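Local coordinates for protein alpha-ketoglutarate-dependent 2,4-dichlorophenoxyacetate dioxygenase (Bradyrhizobium diazoefficiens, PDB 5BKE) that probably acts as a metal- and 2-oxoglutarate-dependent dioxygenase of the TfdA family that breaks down aryloxyalkanoate herbicides, at residues M1-I5 with R31-S35; Q9-V13 with F144-A149; D52-M56 with L81-L85; E168-S174 with S213-K218. The contacts are given in a common frame with arbitrary orientation. Where two conformers were deposited one is given. Residue numbers count along the deposited sequence, not the author numbering.

Contact 1: M1-I5 with R31-S35; sequences MTIAI and REVES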
loop_
_atom_site.group_PDB
_atom_site.type_symbol
_atom_site.label_atom_id
_atom_site.label_comp_id
_atom_site.label_asym_id
_atom_site.label_seq_id
_atom_site.Cartn_x
_atom_site.Cartn_y
_atom_site.Cartn_z
ATOM N N MET C 1 34.790 -5.101 16.379
ATOM C CA MET C 1 34.145 -5.410 15.068
ATOM C C MET C 1 33.855 -4.140 14.246
ATOM O O MET C 1 34.113 -4.125 13.033
ATOM C CB MET C 1 32.878 -6.264 15.265
ATOM C CG MET C 1 32.674 -7.350 14.212
ATOM S SD MET C 1 31.471 -8.616 14.683
ATOM C CE MET C 1 31.697 -9.830 13.383
ATOM N N THR C 2 33.341 -3.086 14.898
ATOM C CA THR C 2 33.070 -1.797 14.226
ATOM C C THR C 2 33.763 -0.597 14.870
ATOM O O THR C 2 33.803 -0.475 16.091
ATOM C CB THR C 2 31.563 -1.475 14.140
ATOM O OG1 THR C 2 30.976 -1.598 15.442
ATOM C CG2 THR C 2 30.849 -2.394 13.156
ATOM N N ILE C 3 34.292 0.292 14.029
ATOM C CA ILE C 3 34.876 1.568 14.477
ATOM C C ILE C 3 33.773 2.610 14.741
ATOM O O ILE C 3 32.692 2.543 14.139
ATOM C CB ILE C 3 35.955 2.105 13.489
ATOM C CG1 ILE C 3 35.361 2.382 12.090
ATOM C CG2 ILE C 3 37.146 1.142 13.444
ATOM C CD1 ILE C 3 36.323 2.976 11.075
ATOM N N ALA C 4 34.048 3.562 15.633
ATOM C CA ALA C 4 33.071 4.598 15.994
ATOM C C ALA C 4 32.948 5.663 14.902
ATOM O O ALA C 4 33.941 6.315 14.540
ATOM C CB ALA C 4 33.404 5.225 17.343
ATOM N N ILE C 5 31.730 5.806 14.370
ATOM C CA ILE C 5 31.409 6.768 13.303
ATOM C C ILE C 5 30.118 7.534 13.624
ATOM O O ILE C 5 29.062 6.932 13.882
ATOM C CB ILE C 5 31.271 6.087 11.911
ATOM C CG1 ILE C 5 32.565 5.368 11.509
ATOM C CG2 ILE C 5 30.900 7.105 10.830
ATOM C CD1 ILE C 5 32.340 4.200 10.574
ATOM N N ARG C 31 39.906 -2.560 6.747
ATOM C CA ARG C 31 38.652 -3.045 6.166
ATOM C C ARG C 31 37.465 -2.141 6.574
ATOM O O ARG C 31 36.687 -1.709 5.719
ATOM C CB ARG C 31 38.431 -4.496 6.605
ATOM C CG ARG C 31 37.785 -5.399 5.568
ATOM C CD ARG C 31 38.330 -6.837 5.603
ATOM N NE ARG C 31 38.292 -7.412 6.951
ATOM C CZ ARG C 31 39.340 -7.930 7.609
ATOM N NH1 ARG C 31 40.549 -8.012 7.045
ATOM N NH2 ARG C 31 39.165 -8.400 8.843
ATOM N N GLU C 32 37.377 -1.826 7.867
ATOM C CA GLU C 32 36.338 -0.926 8.411
ATOM C C GLU C 32 36.363 0.476 7.818
ATOM O O GLU C 32 35.298 1.015 7.461
ATOM C CB GLU C 32 36.403 -0.846 9.941
ATOM C CG GLU C 32 35.976 -2.118 10.662
ATOM C CD GLU C 32 34.557 -2.515 10.325
ATOM O OE1 GLU C 32 33.624 -1.949 10.944
ATOM O OE2 GLU C 32 34.374 -3.377 9.431
ATOM N N VAL C 33 37.567 1.056 7.706
ATOM C CA VAL C 33 37.710 2.411 7.161
ATOM C C VAL C 33 37.253 2.430 5.707
ATOM O O VAL C 33 36.488 3.327 5.302
ATOM C CB VAL C 33 39.142 2.977 7.302
ATOM C CG1 VAL C 33 39.279 4.315 6.575
ATOM C CG2 VAL C 33 39.520 3.122 8.773
ATOM N N GLU C 34 37.688 1.431 4.934
ATOM C CA GLU C 34 37.301 1.368 3.521
ATOM C C GLU C 34 35.770 1.186 3.314
ATOM O O GLU C 34 35.198 1.832 2.421
ATOM C CB GLU C 34 38.109 0.319 2.744
ATOM C CG GLU C 34 37.786 0.348 1.261
ATOM C CD GLU C 34 38.860 -0.235 0.356
ATOM O OE1 GLU C 34 39.819 -0.876 0.854
ATOM O OE2 GLU C 34 38.715 -0.055 -0.880
ATOM N N SER C 35 35.129 0.324 4.117
ATOM C CA SER C 35 33.656 0.176 4.063
ATOM C C SER C 35 32.953 1.477 4.403
ATOM O O SER C 35 31.957 1.831 3.749
ATOM C CB SER C 35 33.135 -0.938 4.973
ATOM O OG SER C 35 33.828 -2.140 4.727
#
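The carboxylate of E32 lies against the first peptide units of the chain, with I3 beside the base of the same side chain. Both chi1 and chi2 of E32 are m, which folds the glutamate back so that OE1 comes 3.3 Å from T2 CA, 3.6 Å from T2 CG2 and 3.9 Å from I3 N. The same OE1 stands 3.1 Å from M1 O, but these are two acceptors and form no hydrogen bond, so this approach is close without being a polar bond. Firmer packing follows one residue on. I3, with chi1 p and chi2 t, extends its CD1 to 3.9 Å from V33 CG2 and 4.0 Å from E32 CB, and thus rests on two successive residues of the helix. I5 points the same way, as alternation along an extended chain predicts, and reaches A36 and Y40 further along that helix. The two isoleucines therefore track its axis, while I3 also touches V16 and A4 is bonded through its backbone to S17. V33 is closed in by L19 and F62 as well. The principle illustrated is helix-on-sheet packing at a sheet margin: helix 27-40 connects the neighbouring parallel strands 14-17 and 42-45 in a beta-alpha-beta arrangement, and the outermost strand 4-7 is laid along it at the edge of the major sheet of this cupin-like fold.

Contact 2: Q9-V13 with F144-A149; sequences QTHFV and FADMRA
Irregular backbone in 9-13, the loop between strands 4-7 and 14-17, meets the junction where strand 142-146 of the small antiparallel sheet gives way to helix 147-152. Q9 opens the segment, its OE1 accepting from H11 N at 2.8 Å while NE2 reaches E242 O. H11 (chi1 m) lays its ring on A149: CB stands 3.9 Å from the ring centroid, 27° off the normal, a CH-pi contact. CA atoms of H11 and A149 lie 6.8 Å apart, of F12 and D146 6.9 Å. F12 is extended (phi -166°, psi -176°), and chi1 p sets its ring over D146 CB, 3.5 Å from the centroid and 4° off the normal. F12 CZ approaches F144 O edge-on at 3.5 Å. F144 packs about 4 Å, side chain to side chain, from the manganese ligand H264. D146 is the helix N-cap, OD1 accepting from R148 N (2.9 Å) and A149 N (3.1 Å); it also pairs with R148 through NH2 to OD2 (3.0 Å), while R148 NH1 binds K39 O. A water donates to H11 O and, weakly, accepts from R148 NH2. Charges are thus settled within 144-149; the loop adds ring faces and one water bridge.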
loop_
_atom_site.group_PDB
_atom_site.type_symbol
_atom_site.label_atom_id
_atom_site.label_comp_id
_atom_site.label_asym_id
_atom_site.label_seq_id
_atom_site.Cartn_x
_atom_site.Cartn_y
_atom_site.Cartn_z
ATOM N N GLN C 9 26.195 14.816 7.947
ATOM C CA GLN C 9 25.281 15.449 6.991
ATOM C C GLN C 9 24.160 14.464 6.695
ATOM O O GLN C 9 24.364 13.252 6.841
ATOM C CB GLN C 9 26.026 15.842 5.709
ATOM C CG GLN C 9 25.435 17.023 4.940
ATOM C CD GLN C 9 24.483 16.616 3.823
ATOM O OE1 GLN C 9 24.399 15.443 3.452
ATOM N NE2 GLN C 9 23.776 17.594 3.262
ATOM N N THR C 10 22.995 14.972 6.267
ATOM C CA THR C 10 21.833 14.097 6.070
ATOM C C THR C 10 22.119 12.927 5.138
ATOM O O THR C 10 21.673 11.826 5.426
ATOM C CB THR C 10 20.551 14.829 5.618
ATOM O OG1 THR C 10 20.816 15.601 4.440
ATOM C CG2 THR C 10 20.008 15.720 6.741
ATOM N N HIS C 11 22.888 13.146 4.068
ATOM C CA HIS C 11 23.103 12.117 3.037
ATOM C C HIS C 11 24.382 11.309 3.141
ATOM O O HIS C 11 24.437 10.190 2.628
ATOM C CB HIS C 11 23.066 12.749 1.651
ATOM C CG HIS C 11 21.700 13.152 1.205
ATOM N ND1 HIS C 11 21.241 14.446 1.297
ATOM C CD2 HIS C 11 20.697 12.435 0.651
ATOM C CE1 HIS C 11 20.015 14.513 0.811
ATOM N NE2 HIS C 11 19.662 13.305 0.413
ATOM N N PHE C 12 25.405 11.886 3.774
ATOM C CA PHE C 12 26.777 11.346 3.737
ATOM C C PHE C 12 27.665 11.998 4.805
ATOM O O PHE C 12 27.166 12.807 5.613
ATOM C CB PHE C 12 27.369 11.453 2.304
ATOM C CG PHE C 12 27.792 12.851 1.875
ATOM C CD1 PHE C 12 26.990 13.981 2.100
ATOM C CD2 PHE C 12 28.999 13.024 1.189
ATOM C CE1 PHE C 12 27.400 15.248 1.682
ATOM C CE2 PHE C 12 29.416 14.282 0.767
ATOM C CZ PHE C 12 28.614 15.397 1.010
ATOM N N VAL C 13 28.959 11.643 4.802
ATOM C CA VAL C 13 30.013 12.175 5.714
ATOM C C VAL C 13 29.962 11.540 7.097
ATOM O O VAL C 13 28.969 11.686 7.831
ATOM C CB VAL C 13 30.053 13.738 5.832
ATOM C CG1 VAL C 13 31.269 14.214 6.623
ATOM C CG2 VAL C 13 30.035 14.406 4.468
ATOM N N PHE C 144 32.224 19.629 0.353
ATOM C CA PHE C 144 32.032 18.334 -0.284
ATOM C C PHE C 144 30.581 18.178 -0.747
ATOM O O PHE C 144 29.642 18.597 -0.049
ATOM C CB PHE C 144 32.407 17.212 0.687
ATOM C CG PHE C 144 33.850 17.253 1.128
ATOM C CD1 PHE C 144 34.249 18.026 2.235
ATOM C CD2 PHE C 144 34.822 16.533 0.428
ATOM C CE1 PHE C 144 35.589 18.076 2.627
ATOM C CE2 PHE C 144 36.156 16.576 0.816
ATOM C CZ PHE C 144 36.548 17.349 1.911
ATOM N N ALA C 145 30.405 17.577 -1.920
ATOM C CA ALA C 145 29.082 17.329 -2.469
ATOM C C ALA C 145 28.912 15.847 -2.803
ATOM O O ALA C 145 29.824 15.215 -3.358
ATOM C CB ALA C 145 28.845 18.197 -3.687
ATOM N N ASP C 146 27.751 15.303 -2.434
ATOM C CA ASP C 146 27.438 13.891 -2.603
ATOM C C ASP C 146 26.820 13.679 -3.974
ATOM O O ASP C 146 25.648 14.005 -4.190
ATOM C CB ASP C 146 26.495 13.407 -1.488
ATOM C CG ASP C 146 26.202 11.906 -1.550
ATOM O OD1 ASP C 146 26.304 11.285 -2.638
ATOM O OD2 ASP C 146 25.849 11.341 -0.489
ATOM N N MET C 147 27.609 13.107 -4.884
ATOM C CA MET C 147 27.194 12.884 -6.278
ATOM C C MET C 147 26.140 11.790 -6.492
ATOM O O MET C 147 25.459 11.784 -7.530
ATOM C CB MET C 147 28.420 12.632 -7.168
ATOM C CG MET C 147 29.350 13.836 -7.336
ATOM S SD MET C 147 28.568 15.283 -8.090
ATOM C CE MET C 147 28.418 16.341 -6.656
ATOM N N ARG C 148 26.008 10.881 -5.524
ATOM C CA ARG C 148 25.000 9.804 -5.571
ATOM C C ARG C 148 23.621 10.358 -5.200
ATOM O O ARG C 148 22.653 10.157 -5.930
ATOM C CB ARG C 148 25.356 8.653 -4.632
ATOM C CG ARG C 148 26.804 8.193 -4.668
ATOM C CD ARG C 148 27.113 7.412 -3.407
ATOM N NE ARG C 148 26.955 8.222 -2.196
ATOM C CZ ARG C 148 27.293 7.828 -0.968
ATOM N NH1 ARG C 148 27.835 6.621 -0.760
ATOM N NH2 ARG C 148 27.081 8.653 0.060
ATOM N N ALA C 149 23.552 11.065 -4.074
ATOM C CA ALA C 149 22.357 11.822 -3.681
ATOM C C ALA C 149 21.905 12.771 -4.791
ATOM O O ALA C 149 20.723 12.786 -5.144
ATOM C CB ALA C 149 22.614 12.589 -2.395
HETATM O O HOH W 1 26.050 8.043 3.043
#

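Contact 3: D52-M56 with L81-L85; sequences DEQQM and LQSGL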
loop_
_atom_site.group_PDB
_atom_site.type_symbol
_atom_site.label_atom_id
_atom_site.label_comp_id
_atom_site.label_asym_id
_atom_site.label_seq_id
_atom_site.Cartn_x
_atom_site.Cartn_y
_atom_site.Cartn_z
ATOM N N ASP C 52 54.334 13.285 7.095
ATOM C CA ASP C 52 54.064 12.949 5.697
ATOM C C ASP C 52 54.117 11.445 5.453
ATOM O O ASP C 52 53.232 10.890 4.805
ATOM C CB ASP C 52 55.063 13.657 4.776
ATOM C CG ASP C 52 54.776 15.139 4.620
ATOM O OD1 ASP C 52 53.930 15.694 5.370
ATOM O OD2 ASP C 52 55.398 15.761 3.738
ATOM N N GLU C 53 55.133 10.794 6.003
ATOM C CA GLU C 53 55.279 9.345 5.902
ATOM C C GLU C 53 54.150 8.563 6.588
ATOM O O GLU C 53 53.650 7.579 6.024
ATOM C CB GLU C 53 56.653 8.899 6.408
ATOM C CG GLU C 53 57.792 9.320 5.478
ATOM C CD GLU C 53 59.177 8.854 5.923
ATOM O OE1 GLU C 53 59.408 8.639 7.139
ATOM O OE2 GLU C 53 60.054 8.707 5.039
ATOM N N GLN C 54 53.750 8.996 7.786
ATOM C CA GLN C 54 52.665 8.328 8.519
ATOM C C GLN C 54 51.340 8.448 7.747
ATOM O O GLN C 54 50.574 7.482 7.675
ATOM C CB GLN C 54 52.538 8.867 9.949
ATOM C CG GLN C 54 53.605 8.366 10.917
ATOM C CD GLN C 54 53.758 9.252 12.158
ATOM O OE1 GLN C 54 53.212 10.356 12.228
ATOM N NE2 GLN C 54 54.514 8.770 13.134
ATOM N N GLN C 55 51.114 9.618 7.151
ATOM C CA GLN C 55 49.935 9.899 6.334
ATOM C C GLN C 55 49.850 8.997 5.105
ATOM O O GLN C 55 48.776 8.463 4.800
ATOM C CB GLN C 55 49.920 11.376 5.915
ATOM C CG GLN C 55 48.679 11.836 5.156
ATOM C CD GLN C 55 48.715 13.314 4.816
ATOM O OE1 GLN C 55 49.406 14.096 5.474
ATOM N NE2 GLN C 55 47.960 13.712 3.792
ATOM N N MET C 56 50.979 8.837 4.408
ATOM C CA MET C 56 51.027 8.023 3.199
ATOM C C MET C 56 50.873 6.540 3.535
ATOM O O MET C 56 50.159 5.814 2.828
ATOM C CB MET C 56 52.303 8.312 2.390
ATOM C CG MET C 56 52.494 7.455 1.141
ATOM S SD MET C 56 51.170 7.623 -0.081
ATOM C CE MET C 56 51.527 9.234 -0.787
ATOM N N LEU C 81 57.909 19.954 -0.805
ATOM C CA LEU C 81 57.874 18.706 -0.020
ATOM C C LEU C 81 58.816 17.621 -0.550
ATOM O O LEU C 81 58.942 17.437 -1.764
ATOM C CB LEU C 81 56.438 18.159 0.101
ATOM C CG LEU C 81 55.270 19.013 0.636
ATOM C CD1 LEU C 81 53.961 18.237 0.519
ATOM C CD2 LEU C 81 55.477 19.500 2.067
ATOM N N GLN C 82 59.451 16.905 0.379
ATOM C CA GLN C 82 60.422 15.837 0.085
ATOM C C GLN C 82 59.768 14.462 -0.144
ATOM O O GLN C 82 60.300 13.632 -0.888
ATOM C CB GLN C 82 61.451 15.717 1.227
ATOM C CG GLN C 82 61.988 17.037 1.778
ATOM C CD GLN C 82 63.087 17.642 0.924
ATOM O OE1 GLN C 82 64.248 17.237 1.004
ATOM N NE2 GLN C 82 62.728 18.628 0.109
ATOM N N SER C 83 58.619 14.242 0.499
ATOM C CA SER C 83 57.928 12.946 0.533
ATOM C C SER C 83 57.067 12.654 -0.713
ATOM O O SER C 83 57.175 13.345 -1.727
ATOM C CB SER C 83 57.044 12.912 1.775
ATOM O OG SER C 83 56.052 13.924 1.678
ATOM N N GLY C 84 56.212 11.634 -0.618
ATOM C CA GLY C 84 55.222 11.318 -1.659
ATOM C C GLY C 84 54.059 12.293 -1.859
ATOM O O GLY C 84 53.501 12.381 -2.960
ATOM N N LEU C 85 53.718 13.041 -0.808
ATOM C CA LEU C 85 52.509 13.881 -0.768
ATOM C C LEU C 85 52.425 15.008 -1.795
ATOM O O LEU C 85 53.436 15.634 -2.143
ATOM C CB LEU C 85 52.292 14.457 0.638
ATOM C CG LEU C 85 52.287 13.535 1.866
ATOM C CD1 LEU C 85 51.746 14.313 3.044
ATOM C CD2 LEU C 85 51.483 12.260 1.678
#
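L81 opens the loop segment by placing CD2 4.1 Å from D52 OD2, a light van der Waals touch of a methyl on the carboxylate in the first turn of helix 52-59, where M56 N already bonds to D52 O at 3.1 Å. Two residues later S83 makes the polar link: its OG donates to D52 OD2 at 2.8 Å, whereas D52 OD1 is held in salt bridges by R133 and R278. One carboxylate thereby joins the helix start, the loop and strand 276-281, the neighbour of short strand 86-87 at the edge of the major sheet, into which this loop runs. Here a helix end is tied to a sheet margin through a shared acid. At G84 the fit is close. M56 CE is 4.1 Å from G84 C, and a CB on this residue would sit tightly against that methyl. L85 buries itself most deeply, with CD1 3.5 Å from D52 OD1 and 3.4 Å from Q55 OE1, itself bonded to R133, and CD2 3.9 Å from M56 CE; A280 and R278 flank the same leucine.

Contact 4: E168-S174 with S213-K218; sequences EHSLMYS and SSHAGK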
loop_
_atom_site.group_PDB
_atom_site.type_symbol
_atom_site.label_atom_id
_atom_site.label_comp_id
_atom_site.label_asym_id
_atom_site.label_seq_id
_atom_site.Cartn_x
_atom_site.Cartn_y
_atom_site.Cartn_z
ATOM N N GLU C 168 34.804 15.222 -21.859
ATOM C CA GLU C 168 36.244 15.407 -22.041
ATOM C C GLU C 168 36.813 16.222 -20.880
ATOM O O GLU C 168 36.419 17.371 -20.667
ATOM C CB GLU C 168 36.546 16.086 -23.383
ATOM C CG GLU C 168 36.089 15.271 -24.581
ATOM C CD GLU C 168 36.647 15.730 -25.924
ATOM O OE1 GLU C 168 37.623 16.524 -25.966
ATOM O OE2 GLU C 168 36.101 15.265 -26.953
ATOM N N HIS C 169 37.717 15.607 -20.122
ATOM C CA HIS C 169 38.327 16.249 -18.962
ATOM C C HIS C 169 39.773 16.655 -19.261
ATOM O O HIS C 169 40.559 15.852 -19.782
ATOM C CB HIS C 169 38.363 15.310 -17.766
ATOM C CG HIS C 169 37.024 14.976 -17.182
ATOM N ND1 HIS C 169 36.687 15.290 -15.882
ATOM C CD2 HIS C 169 35.965 14.300 -17.693
ATOM C CE1 HIS C 169 35.474 14.834 -15.623
ATOM N NE2 HIS C 169 35.018 14.221 -16.703
ATOM N N SER C 170 40.113 17.891 -18.898
ATOM C CA SER C 170 41.468 18.416 -18.998
ATOM C C SER C 170 41.686 19.533 -17.982
ATOM O O SER C 170 40.785 20.355 -17.751
ATOM C CB SER C 170 41.719 18.967 -20.404
ATOM O OG SER C 170 42.983 19.597 -20.486
ATOM N N LEU C 171 42.895 19.583 -17.414
ATOM C CA LEU C 171 43.335 20.738 -16.612
ATOM C C LEU C 171 43.228 22.064 -17.363
ATOM O O LEU C 171 43.031 23.112 -16.745
ATOM C CB LEU C 171 44.751 20.544 -16.068
ATOM C CG LEU C 171 44.860 19.682 -14.806
ATOM C CD1 LEU C 171 46.252 19.088 -14.650
ATOM C CD2 LEU C 171 44.454 20.447 -13.551
ATOM N N MET C 172 43.313 22.010 -18.691
ATOM C CA MET C 172 43.151 23.197 -19.537
ATOM C C MET C 172 41.725 23.769 -19.516
ATOM O O MET C 172 41.535 24.971 -19.730
ATOM C CB MET C 172 43.585 22.901 -20.977
ATOM C CG MET C 172 45.042 22.474 -21.139
ATOM S SD MET C 172 45.613 22.425 -22.862
ATOM C CE MET C 172 44.874 20.913 -23.484
ATOM N N TYR C 173 40.727 22.915 -19.272
ATOM C CA TYR C 173 39.330 23.373 -19.176
ATOM C C TYR C 173 39.035 24.095 -17.854
ATOM O O TYR C 173 38.427 25.173 -17.856
ATOM C CB TYR C 173 38.345 22.225 -19.376
ATOM C CG TYR C 173 38.171 21.731 -20.799
ATOM C CD1 TYR C 173 37.855 22.613 -21.842
ATOM C CD2 TYR C 173 38.268 20.359 -21.099
ATOM C CE1 TYR C 173 37.672 22.153 -23.142
ATOM C CE2 TYR C 173 38.088 19.888 -22.397
ATOM C CZ TYR C 173 37.787 20.787 -23.416
ATOM O OH TYR C 173 37.603 20.331 -24.706
ATOM N N SER C 174 39.475 23.502 -16.745
ATOM C CA SER C 174 39.284 24.087 -15.423
ATOM C C SER C 174 40.057 25.393 -15.241
ATOM O O SER C 174 39.502 26.367 -14.724
ATOM C CB SER C 174 39.641 23.097 -14.322
ATOM O OG SER C 174 40.967 22.632 -14.460
ATOM N N SER C 213 32.879 17.635 -12.561
ATOM C CA SER C 213 34.230 18.165 -12.337
ATOM C C SER C 213 34.484 19.406 -13.174
ATOM O O SER C 213 34.057 19.486 -14.341
ATOM C CB SER C 213 35.298 17.102 -12.658
ATOM O OG SER C 213 36.579 17.503 -12.199
ATOM N N SER C 214 35.190 20.366 -12.574
ATOM C CA SER C 214 35.664 21.569 -13.285
ATOM C C SER C 214 36.511 21.242 -14.534
ATOM O O SER C 214 36.540 22.018 -15.486
ATOM C CB SER C 214 36.470 22.461 -12.342
ATOM O OG SER C 214 37.625 21.774 -11.885
ATOM N N HIS C 215 37.184 20.097 -14.518
ATOM C CA HIS C 215 38.012 19.657 -15.652
ATOM C C HIS C 215 37.196 19.282 -16.903
ATOM O O HIS C 215 37.704 19.371 -18.015
ATOM C CB HIS C 215 38.951 18.525 -15.236
ATOM C CG HIS C 215 39.716 18.805 -13.977
ATOM N ND1 HIS C 215 40.449 19.960 -13.786
ATOM C CD2 HIS C 215 39.876 18.071 -12.849
ATOM C CE1 HIS C 215 41.017 19.928 -12.592
ATOM N NE2 HIS C 215 40.687 18.792 -12.005
ATOM N N ALA C 216 35.931 18.902 -16.712
ATOM C CA ALA C 216 35.022 18.587 -17.818
ATOM C C ALA C 216 34.560 19.855 -18.545
ATOM O O ALA C 216 33.816 20.688 -17.988
ATOM C CB ALA C 216 33.838 17.760 -17.335
ATOM N N GLY C 217 35.022 20.001 -19.787
ATOM C CA GLY C 217 34.766 21.198 -20.570
ATOM C C GLY C 217 33.858 21.014 -21.759
ATOM O O GLY C 217 33.452 21.996 -22.375
ATOM N N LYS C 218 33.547 19.765 -22.098
ATOM C CA LYS C 218 32.533 19.476 -23.118
ATOM C C LYS C 218 31.965 18.066 -22.977
ATOM O O LYS C 218 32.590 17.189 -22.372
ATOM C CB LYS C 218 33.077 19.717 -24.541
ATOM C CG LYS C 218 33.996 18.631 -25.082
ATOM C CD LYS C 218 34.329 18.842 -26.556
ATOM C CE LYS C 218 33.151 18.536 -27.473
ATOM N NZ LYS C 218 33.464 18.898 -28.882
#
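S174 OG and H215 ND1 share a hydrogen bond of 2.8 Å in which either may be the donor, joining the first turn of helix 171-176 to the turn ahead of strand 216-219. Backbone bonds continue the union: H215 O accepts from S170 N at 3.0 Å, E168 O from G217 N at 3.1 Å, and K218 O from E168 N at 3.0 Å. H215 O also receives a CH...O contact from H169 CA at 3.3 Å. H169 and A216 form an antiparallel non-hydrogen-bonded pair with CA atoms only 4.2 Å apart. On that face A216 CB sits over the H169 imidazole, 3.8 Å from its centroid, while H169 ND1 bonds to S119. G217 CA lies 3.6 Å from the centroid of the Y173 ring; a CB here would clash at 2.1 Å from Y173 CG, so this CH-pi contact suits only glycine. Further out, L171 CD2 reaches H215 CE1 at 3.6 Å, and F120 meets the same imidazole edge-to-face. S170 caps the helix, its OG accepting from M172 N at 3.0 Å and also bonding to F191 O, and S213 to A216 form a type I turn. S214 from this turn touches the metal ligand H115. The whole is a strand-to-helix junction bordered by an edge strand, set in the four-stranded antiparallel sheet beside the manganese site.

Overall arrangement
The four contacts show how chemistry follows location. Contact 1 is a surface contact and contact 2 a buried one, yet their first segments, 1-5 and 9-13, succeed each other closely in sequence; the former meets a helix through a glutamate side chain laid on the N-terminal backbone and a small isoleucine-valine touch, the latter a strand-helix junction through CH-pi packing. Contact 3, nested within the loop closed by contact 2 but across the chain's centre from it, is partly buried and relies on an acid at a helix start. Contact 4, on the opposite side of the centre from contact 1, alone joins its segments by backbone bonding within a sheet. Contacts 2 and 4 come near the metal ligands H264 and H115 respectively.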